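Local coordinates for fatty acid-binding protein TM_1468 (Thermotoga maritima, PDB 1VPV) that binds long-chain fatty acids such as palmitate and may take part in lipid transport or fatty acid metabolism, at residues K85-Y90 and V125-T130; R142-M147 and E155-K160; A227-L232 and V256-T261. One frame throughout, in Å; residues are numbered along the deposited sequence.

Interaction 1. Residues K85-Y90 and V125-T130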
loop_
_atom_site.group_PDB
_atom_site.type_symbol
_atom_site.label_atom_id
_atom_site.label_comp_id
_atom_site.label_asym_id
_atom_site.label_seq_id
_atom_site.Cartn_x
_atom_site.Cartn_y
_atom_site.Cartn_z
ATOM N N LYS A 85 -15.538 15.409 4.217
ATOM C CA LYS A 85 -15.448 16.374 3.118
ATOM C C LYS A 85 -15.314 15.677 1.766
ATOM O O LYS A 85 -16.044 16.009 0.840
ATOM C CB LYS A 85 -14.336 17.407 3.357
ATOM C CG LYS A 85 -14.680 18.381 4.504
ATOM C CD LYS A 85 -13.650 19.495 4.712
ATOM N N ARG A 86 -14.420 14.706 1.660
ATOM C CA ARG A 86 -14.317 13.899 0.442
ATOM C C ARG A 86 -15.643 13.211 0.078
ATOM O O ARG A 86 -16.077 13.288 -1.087
ATOM C CB ARG A 86 -13.213 12.831 0.538
ATOM C CG ARG A 86 -11.809 13.360 0.746
ATOM C CD ARG A 86 -10.921 13.211 -0.479
ATOM N NE ARG A 86 -9.637 13.913 -0.300
ATOM C CZ ARG A 86 -8.644 13.922 -1.183
ATOM N NH1 ARG A 86 -8.748 13.263 -2.322
ATOM N NH2 ARG A 86 -7.531 14.581 -0.920
ATOM N N TYR A 87 -16.273 12.547 1.047
ATOM C CA TYR A 87 -17.541 11.831 0.788
ATOM C C TYR A 87 -18.586 12.766 0.170
ATOM O O TYR A 87 -19.240 12.429 -0.817
ATOM C CB TYR A 87 -18.134 11.232 2.080
ATOM C CG TYR A 87 -17.295 10.154 2.763
ATOM C CD1 TYR A 87 -16.256 9.511 2.102
ATOM C CD2 TYR A 87 -17.575 9.752 4.073
ATOM C CE1 TYR A 87 -15.509 8.509 2.729
ATOM C CE2 TYR A 87 -16.840 8.737 4.700
ATOM C CZ TYR A 87 -15.806 8.133 4.030
ATOM O OH TYR A 87 -15.071 7.144 4.650
ATOM N N LEU A 88 -18.730 13.937 0.782
ATOM C CA LEU A 88 -19.658 14.957 0.333
ATOM C C LEU A 88 -19.300 15.507 -1.033
ATOM O O LEU A 88 -20.200 15.781 -1.828
ATOM C CB LEU A 88 -19.710 16.109 1.319
ATOM C CG LEU A 88 -20.322 15.726 2.654
ATOM C CD1 LEU A 88 -20.166 16.898 3.614
ATOM C CD2 LEU A 88 -21.809 15.328 2.511
ATOM N N LYS A 89 -18.008 15.665 -1.313
ATOM C CA LYS A 89 -17.589 16.092 -2.639
ATOM C C LYS A 89 -18.013 15.073 -3.693
ATOM O O LYS A 89 -18.487 15.451 -4.763
ATOM C CB LYS A 89 -16.091 16.346 -2.695
ATOM C CG LYS A 89 -15.533 16.608 -4.102
ATOM C CD LYS A 89 -14.000 16.790 -4.007
ATOM C CE LYS A 89 -13.226 15.913 -4.990
ATOM N NZ LYS A 89 -13.407 16.366 -6.391
ATOM N N TYR A 90 -17.860 13.789 -3.386
ATOM C CA TYR A 90 -18.304 12.732 -4.293
ATOM C C TYR A 90 -19.808 12.774 -4.502
ATOM O O TYR A 90 -20.275 12.586 -5.619
ATOM C CB TYR A 90 -17.860 11.353 -3.809
ATOM C CG TYR A 90 -16.366 11.253 -3.568
ATOM C CD1 TYR A 90 -15.447 11.940 -4.354
ATOM C CD2 TYR A 90 -15.871 10.450 -2.555
ATOM C CE1 TYR A 90 -14.067 11.815 -4.123
ATOM C CE2 TYR A 90 -14.514 10.335 -2.321
ATOM C CZ TYR A 90 -13.622 11.012 -3.100
ATOM O OH TYR A 90 -12.277 10.874 -2.811
ATOM N N VAL A 125 -21.503 4.623 2.022
ATOM C CA VAL A 125 -20.053 4.487 1.981
ATOM C C VAL A 125 -19.741 3.146 2.563
ATOM O O VAL A 125 -20.138 2.846 3.674
ATOM C CB VAL A 125 -19.370 5.565 2.820
ATOM C CG1 VAL A 125 -17.856 5.328 2.898
ATOM C CG2 VAL A 125 -19.682 6.969 2.265
ATOM N N TYR A 126 -19.051 2.320 1.803
ATOM C CA TYR A 126 -18.638 1.011 2.269
ATOM C C TYR A 126 -17.139 1.021 2.515
ATOM O O TYR A 126 -16.369 1.313 1.619
ATOM C CB TYR A 126 -19.000 -0.011 1.224
ATOM C CG TYR A 126 -20.484 -0.159 1.061
ATOM C CD1 TYR A 126 -21.196 -1.083 1.809
ATOM C CD2 TYR A 126 -21.180 0.606 0.136
ATOM C CE1 TYR A 126 -22.571 -1.233 1.644
ATOM C CE2 TYR A 126 -22.541 0.464 -0.032
ATOM C CZ TYR A 126 -23.232 -0.449 0.727
ATOM O OH TYR A 126 -24.598 -0.571 0.575
ATOM N N VAL A 127 -16.733 0.713 3.738
ATOM C CA VAL A 127 -15.343 0.800 4.103
ATOM C C VAL A 127 -14.763 -0.576 4.295
ATOM O O VAL A 127 -15.254 -1.326 5.103
ATOM C CB VAL A 127 -15.136 1.573 5.407
ATOM C CG1 VAL A 127 -13.621 1.888 5.574
ATOM C CG2 VAL A 127 -15.950 2.851 5.418
ATOM N N VAL A 128 -13.716 -0.885 3.538
ATOM C CA VAL A 128 -13.055 -2.178 3.607
ATOM C C VAL A 128 -11.693 -2.047 4.268
ATOM O O VAL A 128 -10.818 -1.262 3.799
ATOM C CB VAL A 128 -12.879 -2.789 2.207
ATOM C CG1 VAL A 128 -12.143 -4.129 2.283
ATOM C CG2 VAL A 128 -14.224 -2.999 1.591
ATOM N N ASP A 129 -11.550 -2.774 5.380
ATOM C CA ASP A 129 -10.276 -2.979 6.083
ATOM C C ASP A 129 -9.436 -3.986 5.293
ATOM O O ASP A 129 -9.589 -5.176 5.488
ATOM C CB ASP A 129 -10.505 -3.522 7.517
ATOM C CG ASP A 129 -9.178 -3.618 8.346
ATOM O OD1 ASP A 129 -8.103 -3.280 7.799
ATOM O OD2 ASP A 129 -9.196 -4.010 9.548
ATOM N N THR A 130 -8.520 -3.521 4.448
ATOM C CA THR A 130 -7.764 -4.425 3.599
ATOM C C THR A 130 -6.792 -5.327 4.347
ATOM O O THR A 130 -6.303 -6.277 3.755
ATOM C CB THR A 130 -6.882 -3.679 2.589
ATOM O OG1 THR A 130 -5.960 -2.867 3.304
ATOM C CG2 THR A 130 -7.706 -2.833 1.682
#
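The two methyls of V125 press against one face of the Y87 phenol ring, and this is where the contact is tight. CG2 of V125 stands above the middle of the ring, 4.0 Å from its centroid and 12° off the normal, a CH-pi contact. CG1 lies over the far end of the same face, 3.7 Å from Y87 CZ and 3.8 Å from Y87 OH. With chi1 at 174°, V125 holds CG1 anti to its backbone N and CG2 anti to the carbonyl carbon, which sets the two methyls side by side along the ring. The side chains run at about a right angle. Helix 80-92 is thereby laid against strand 125-129, which pairs in parallel with strand 97-102; helix 110-118 links these two strands in a beta-alpha-beta crossover. V100 from the neighbouring strand and A117 from the crossover helix also touch the ring, while the phenol OH is hydrogen-bonded to A114 O. Further along the strand the fit slackens: V127 CG2 comes no nearer than 4.4 Å to Y87 OH, and V127 also touches Y111 of helix 110-118. The other side of helix 80-92 faces solvent, where K85, L88 and K89 are exposed and the amine of K89 pairs with E93. The side chain of Y126 leaves the strand on the side away from helix 80-92, and touches L158 of helix 154-166.

Interaction 2. Residues R142-M147 and E155-K160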
loop_
_atom_site.group_PDB
_atom_site.type_symbol
_atom_site.label_atom_id
_atom_site.label_comp_id
_atom_site.label_asym_id
_atom_site.label_seq_id
_atom_site.Cartn_x
_atom_site.Cartn_y
_atom_site.Cartn_z
ATOM N N ARG A 142 -8.223 -2.040 -8.086
ATOM C CA ARG A 142 -8.328 -2.345 -9.510
ATOM C C ARG A 142 -9.378 -3.409 -9.746
ATOM O O ARG A 142 -10.235 -3.260 -10.623
ATOM C CB ARG A 142 -7.023 -2.822 -10.082
ATOM C CG ARG A 142 -7.131 -3.240 -11.556
ATOM C CD ARG A 142 -5.787 -3.322 -12.233
ATOM N NE ARG A 142 -4.930 -4.282 -11.532
ATOM C CZ ARG A 142 -3.671 -4.552 -11.873
ATOM N NH1 ARG A 142 -3.111 -3.978 -12.928
ATOM N NH2 ARG A 142 -2.970 -5.427 -11.164
ATOM N N VAL A 143 -9.300 -4.472 -8.963
ATOM C CA VAL A 143 -10.190 -5.616 -9.137
ATOM C C VAL A 143 -11.619 -5.193 -8.890
ATOM O O VAL A 143 -12.489 -5.584 -9.618
ATOM C CB VAL A 143 -9.813 -6.788 -8.185
ATOM C CG1 VAL A 143 -10.872 -7.840 -8.201
ATOM C CG2 VAL A 143 -8.449 -7.406 -8.601
ATOM N N ALA A 144 -11.854 -4.382 -7.863
ATOM C CA ALA A 144 -13.180 -3.858 -7.620
ATOM C C ALA A 144 -13.676 -3.066 -8.808
ATOM O O ALA A 144 -14.870 -3.119 -9.154
ATOM C CB ALA A 144 -13.189 -2.985 -6.405
ATOM N N ARG A 145 -12.781 -2.320 -9.443
ATOM C CA ARG A 145 -13.220 -1.494 -10.581
ATOM C C ARG A 145 -13.627 -2.386 -11.738
ATOM O O ARG A 145 -14.688 -2.205 -12.348
ATOM C CB ARG A 145 -12.114 -0.530 -11.043
ATOM C CG ARG A 145 -12.513 0.325 -12.246
ATOM C CD ARG A 145 -13.843 1.121 -11.991
ATOM N NE ARG A 145 -13.609 2.259 -11.091
ATOM C CZ ARG A 145 -14.550 2.917 -10.416
ATOM N NH1 ARG A 145 -15.819 2.578 -10.491
ATOM N NH2 ARG A 145 -14.208 3.924 -9.640
ATOM N N GLU A 146 -12.778 -3.366 -12.026
ATOM C CA GLU A 146 -12.983 -4.213 -13.187
ATOM C C GLU A 146 -14.311 -4.922 -13.037
ATOM O O GLU A 146 -15.110 -4.929 -13.966
ATOM C CB GLU A 146 -11.844 -5.202 -13.377
ATOM C CG GLU A 146 -10.534 -4.497 -13.690
ATOM C CD GLU A 146 -9.311 -5.400 -13.500
ATOM O OE1 GLU A 146 -9.241 -6.162 -12.507
ATOM O OE2 GLU A 146 -8.411 -5.340 -14.355
HETATM N N MSE A 147 -14.591 -5.449 -11.853
HETATM C CA MSE A 147 -15.849 -6.154 -11.699
HETATM C C MSE A 147 -17.072 -5.226 -11.622
HETATM O O MSE A 147 -18.164 -5.635 -12.018
HETATM C CB MSE A 147 -15.785 -7.229 -10.616
HETATM C CG MSE A 147 -15.386 -6.817 -9.287
HETATM SE SE MSE A 147 -15.101 -8.396 -8.093
HETATM C CE MSE A 147 -13.975 -9.555 -9.281
ATOM N N GLU A 155 -22.441 -5.430 -3.335
ATOM C CA GLU A 155 -22.552 -6.634 -2.528
ATOM C C GLU A 155 -21.673 -7.738 -3.140
ATOM O O GLU A 155 -20.918 -8.414 -2.438
ATOM C CB GLU A 155 -24.028 -7.068 -2.449
ATOM C CG GLU A 155 -25.023 -5.951 -1.937
ATOM C CD GLU A 155 -25.976 -5.353 -3.015
ATOM O OE1 GLU A 155 -27.115 -5.853 -3.208
ATOM O OE2 GLU A 155 -25.604 -4.350 -3.636
ATOM N N GLU A 156 -21.752 -7.900 -4.457
ATOM C CA GLU A 156 -20.931 -8.891 -5.146
ATOM C C GLU A 156 -19.458 -8.534 -5.033
ATOM O O GLU A 156 -18.646 -9.393 -4.763
ATOM C CB GLU A 156 -21.378 -9.072 -6.608
ATOM C CG GLU A 156 -22.769 -9.774 -6.707
ATOM C CD GLU A 156 -23.424 -9.765 -8.105
ATOM O OE1 GLU A 156 -23.226 -8.814 -8.892
ATOM O OE2 GLU A 156 -24.187 -10.726 -8.401
ATOM N N VAL A 157 -19.106 -7.260 -5.156
ATOM C CA VAL A 157 -17.699 -6.882 -5.023
ATOM C C VAL A 157 -17.158 -7.196 -3.615
ATOM O O VAL A 157 -16.104 -7.820 -3.455
ATOM C CB VAL A 157 -17.487 -5.414 -5.358
ATOM C CG1 VAL A 157 -16.057 -5.004 -5.064
ATOM C CG2 VAL A 157 -17.800 -5.178 -6.812
ATOM N N LEU A 158 -17.900 -6.780 -2.594
ATOM C CA LEU A 158 -17.441 -6.961 -1.220
ATOM C C LEU A 158 -17.270 -8.432 -0.868
ATOM O O LEU A 158 -16.254 -8.807 -0.282
ATOM C CB LEU A 158 -18.379 -6.258 -0.255
ATOM C CG LEU A 158 -18.299 -4.733 -0.422
ATOM C CD1 LEU A 158 -19.499 -4.084 0.223
ATOM C CD2 LEU A 158 -17.003 -4.139 0.166
ATOM N N LYS A 159 -18.214 -9.271 -1.297
ATOM C CA LYS A 159 -18.120 -10.722 -1.076
ATOM C C LYS A 159 -16.869 -11.309 -1.743
ATOM O O LYS A 159 -16.140 -12.096 -1.092
ATOM C CB LYS A 159 -19.378 -11.474 -1.541
ATOM C CG LYS A 159 -19.629 -12.761 -0.753
ATOM C CD LYS A 159 -19.952 -13.982 -1.633
ATOM C CE LYS A 159 -21.428 -14.203 -1.846
ATOM N NZ LYS A 159 -22.107 -14.556 -0.564
ATOM N N LYS A 160 -16.590 -10.907 -2.994
ATOM C CA LYS A 160 -15.412 -11.419 -3.714
ATOM C C LYS A 160 -14.083 -10.946 -3.134
ATOM O O LYS A 160 -13.171 -11.759 -2.989
ATOM C CB LYS A 160 -15.445 -11.120 -5.222
ATOM C CG LYS A 160 -15.520 -12.360 -6.102
ATOM C CD LYS A 160 -14.249 -13.207 -6.070
ATOM C CE LYS A 160 -14.389 -14.493 -6.947
ATOM N NZ LYS A 160 -15.376 -15.442 -6.408
#
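V157 spreads its two methyls between A144 and M147 on the facing helix: CG1 sits 3.8 Å from A144 CB, and CG2 lies 3.8 Å from CG of M147, a selenomethionine. A chi1 of 56° wedges M147 CG between its own backbone N and carbonyl carbon; the chain runs on extended at chi2, carrying the selenium of M147 across to K160 CB, 4.0 Å away, and chi3 then bends the terminal methyl. K160 meets M147 through CB; the rest of its chain leads away, and its amine forms a salt bridge with E163. The contact is purely apolar and joins the two arms of a helix hairpin, 138-149 and 154-166. Their short segments run roughly antiparallel, at 144°, with axes 10.0 Å apart; the small A144 lets the backbones come to 6.0 Å between its CA and V157 CA. One layer further out, L99 of strand 97-102 touches both A144 and L158, seating the pair of helices on the sheet. Behind the first helix, the guanidinium of R145 is hydrogen-bonded to the backbone oxygens of V15, Y33 and D34. Salt bridges from R142 to D270 and from E146 to R243 tie that helix to strands of the other sheet.

Interaction 3. Residues A227-L232 and V256-T261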
loop_
_atom_site.group_PDB
_atom_site.type_symbol
_atom_site.label_atom_id
_atom_site.label_comp_id
_atom_site.label_asym_id
_atom_site.label_seq_id
_atom_site.Cartn_x
_atom_site.Cartn_y
_atom_site.Cartn_z
ATOM N N ALA A 227 15.053 -13.776 -0.861
ATOM C CA ALA A 227 14.226 -13.987 0.329
ATOM C C ALA A 227 12.760 -13.581 0.108
ATOM O O ALA A 227 11.854 -14.239 0.628
ATOM C CB ALA A 227 14.789 -13.231 1.504
ATOM N N LEU A 228 12.525 -12.517 -0.662
ATOM C CA LEU A 228 11.142 -12.002 -0.827
ATOM C C LEU A 228 10.336 -12.962 -1.673
ATOM O O LEU A 228 9.148 -13.187 -1.432
ATOM C CB LEU A 228 11.122 -10.610 -1.500
ATOM C CG LEU A 228 11.721 -9.363 -0.828
ATOM C CD1 LEU A 228 10.979 -8.067 -1.290
ATOM C CD2 LEU A 228 11.653 -9.498 0.646
ATOM N N ILE A 229 11.016 -13.496 -2.685
ATOM C CA ILE A 229 10.432 -14.392 -3.629
ATOM C C ILE A 229 10.248 -15.758 -2.983
ATOM O O ILE A 229 9.250 -16.409 -3.247
ATOM C CB ILE A 229 11.274 -14.474 -4.932
ATOM C CG1 ILE A 229 11.167 -13.142 -5.686
ATOM C CG2 ILE A 229 10.797 -15.629 -5.835
ATOM C CD1 ILE A 229 12.178 -12.978 -6.791
ATOM N N GLU A 230 11.186 -16.175 -2.135
ATOM C CA GLU A 230 11.011 -17.444 -1.405
ATOM C C GLU A 230 9.829 -17.370 -0.431
ATOM O O GLU A 230 9.113 -18.346 -0.273
ATOM C CB GLU A 230 12.301 -17.910 -0.700
ATOM C CG GLU A 230 13.425 -18.215 -1.672
ATOM C CD GLU A 230 14.672 -18.815 -1.025
ATOM O OE1 GLU A 230 14.614 -19.992 -0.580
ATOM O OE2 GLU A 230 15.727 -18.127 -0.999
ATOM N N LYS A 231 9.598 -16.221 0.185
ATOM C CA LYS A 231 8.430 -16.070 1.045
ATOM C C LYS A 231 7.123 -16.207 0.259
ATOM O O LYS A 231 6.223 -16.932 0.670
ATOM C CB LYS A 231 8.473 -14.741 1.807
ATOM C CG LYS A 231 7.141 -14.320 2.465
ATOM C CD LYS A 231 6.565 -15.350 3.466
ATOM C CE LYS A 231 7.287 -15.320 4.806
ATOM N NZ LYS A 231 6.952 -16.478 5.693
ATOM N N LEU A 232 7.022 -15.521 -0.869
ATOM C CA LEU A 232 5.876 -15.681 -1.762
ATOM C C LEU A 232 5.660 -17.145 -2.153
ATOM O O LEU A 232 4.524 -17.617 -2.260
ATOM C CB LEU A 232 6.082 -14.847 -3.018
ATOM C CG LEU A 232 5.088 -15.060 -4.159
ATOM C CD1 LEU A 232 3.729 -14.518 -3.757
ATOM C CD2 LEU A 232 5.561 -14.385 -5.426
ATOM N N VAL A 256 13.474 -2.594 -9.729
ATOM C CA VAL A 256 13.588 -3.145 -11.061
ATOM C C VAL A 256 14.248 -4.522 -11.036
ATOM O O VAL A 256 13.820 -5.406 -11.746
ATOM C CB VAL A 256 14.231 -2.147 -12.050
ATOM C CG1 VAL A 256 14.628 -2.810 -13.348
ATOM C CG2 VAL A 256 13.246 -1.035 -12.357
ATOM N N GLU A 257 15.280 -4.706 -10.220
ATOM C CA GLU A 257 15.944 -6.011 -10.075
ATOM C C GLU A 257 15.013 -7.073 -9.481
ATOM O O GLU A 257 15.032 -8.243 -9.889
ATOM C CB GLU A 257 17.170 -5.885 -9.166
ATOM C CG GLU A 257 18.354 -5.168 -9.773
ATOM N N LEU A 258 14.206 -6.643 -8.512
ATOM C CA LEU A 258 13.254 -7.510 -7.837
ATOM C C LEU A 258 12.238 -8.065 -8.803
ATOM O O LEU A 258 11.987 -9.286 -8.793
ATOM C CB LEU A 258 12.537 -6.761 -6.714
ATOM C CG LEU A 258 11.379 -7.471 -6.007
ATOM C CD1 LEU A 258 11.817 -8.786 -5.427
ATOM C CD2 LEU A 258 10.813 -6.560 -4.927
ATOM N N LEU A 259 11.668 -7.171 -9.625
ATOM C CA LEU A 259 10.692 -7.539 -10.671
ATOM C C LEU A 259 11.272 -8.433 -11.770
ATOM O O LEU A 259 10.653 -9.401 -12.159
ATOM C CB LEU A 259 10.037 -6.290 -11.307
ATOM C CG LEU A 259 9.173 -5.431 -10.349
ATOM C CD1 LEU A 259 8.808 -4.109 -11.012
ATOM C CD2 LEU A 259 7.920 -6.164 -9.854
ATOM N N ASN A 260 12.441 -8.095 -12.284
ATOM C CA ASN A 260 13.172 -8.989 -13.144
ATOM C C ASN A 260 13.342 -10.383 -12.542
ATOM O O ASN A 260 13.138 -11.378 -13.211
ATOM C CB ASN A 260 14.544 -8.374 -13.479
ATOM C CG ASN A 260 14.447 -7.318 -14.589
ATOM O OD1 ASN A 260 13.381 -7.113 -15.155
ATOM N ND2 ASN A 260 15.557 -6.659 -14.897
ATOM N N THR A 261 13.729 -10.469 -11.276
ATOM C CA THR A 261 13.930 -11.768 -10.701
ATOM C C THR A 261 12.613 -12.471 -10.555
ATOM O O THR A 261 12.561 -13.665 -10.743
ATOM C CB THR A 261 14.608 -11.698 -9.374
ATOM O OG1 THR A 261 15.863 -11.049 -9.563
ATOM C CG2 THR A 261 14.829 -13.134 -8.804
#
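L258 is the first residue of 256-261 to meet the facing helix. Its CB does not aim at that helix, but with CG anti to the backbone N (chi1 173°) the isobutyl group is carried into the interface. There CD2 meets L228 CD1 at 3.9 Å, the two leucine side chains crossing at about a right angle. The other methyl, L258 CD1, touches I229 more loosely, 4.4 Å from I229 CG1, and I229 CD1 also passes L258 O at 4.2 Å. Both helices lie on the same face of a mixed sheet. Strand 241-248 connects them, and helix 252-263 is the crossover of a beta-alpha-beta unit leading into the parallel strand 267-275. Beneath them F291 touches both I229 and L258, while I173 and Y175 lie against L228. The segment axes stay 10.8 Å apart and are inclined at -43°. One turn on from E257 comes T261, whose side chain does two jobs. A hydrogen bond of 2.9 Å from T261 OG1 to E257 O folds the hydroxyl back over its own helix, the donor tilted 29° from the carbonyl plane. T261 N reaches the same oxygen from the opposite face, so two donors grip E257 O. With its hydroxyl held beside the backbone N, T261 directs CG2 outward at I229 CD1, at a close 3.3 Å; T261 CB lies 3.8 Å from the same methyl. With an alanine here, the I229 methyl would probably border a gap where CG2 had been, and E257 O would be left with the backbone N-H as its remaining donor of the two.

Interactions 1 and 2 adjoin, with centres about 16 Å apart: V128 CG2 and L158 CD2 pack at 3.3 Å. Helices 80-92 and 154-166 cover opposite faces of the sheet that holds strand 125-129, since V125 faces the former while its neighbour Y126 leaves the strand on the other side and touches L158. Interaction 3 belongs to the other sheet, its centre about 34 Å from that of interaction 1 and about 28 Å from that of interaction 2. Palmitate lies between these flanks. The side chain of V127 is about 13 Å from the bound palmitic acid (PLM) and about 11 Å from that of S108, a palmitate-binding residue. The side chain of L228 is about 7 Å from the bound PLM.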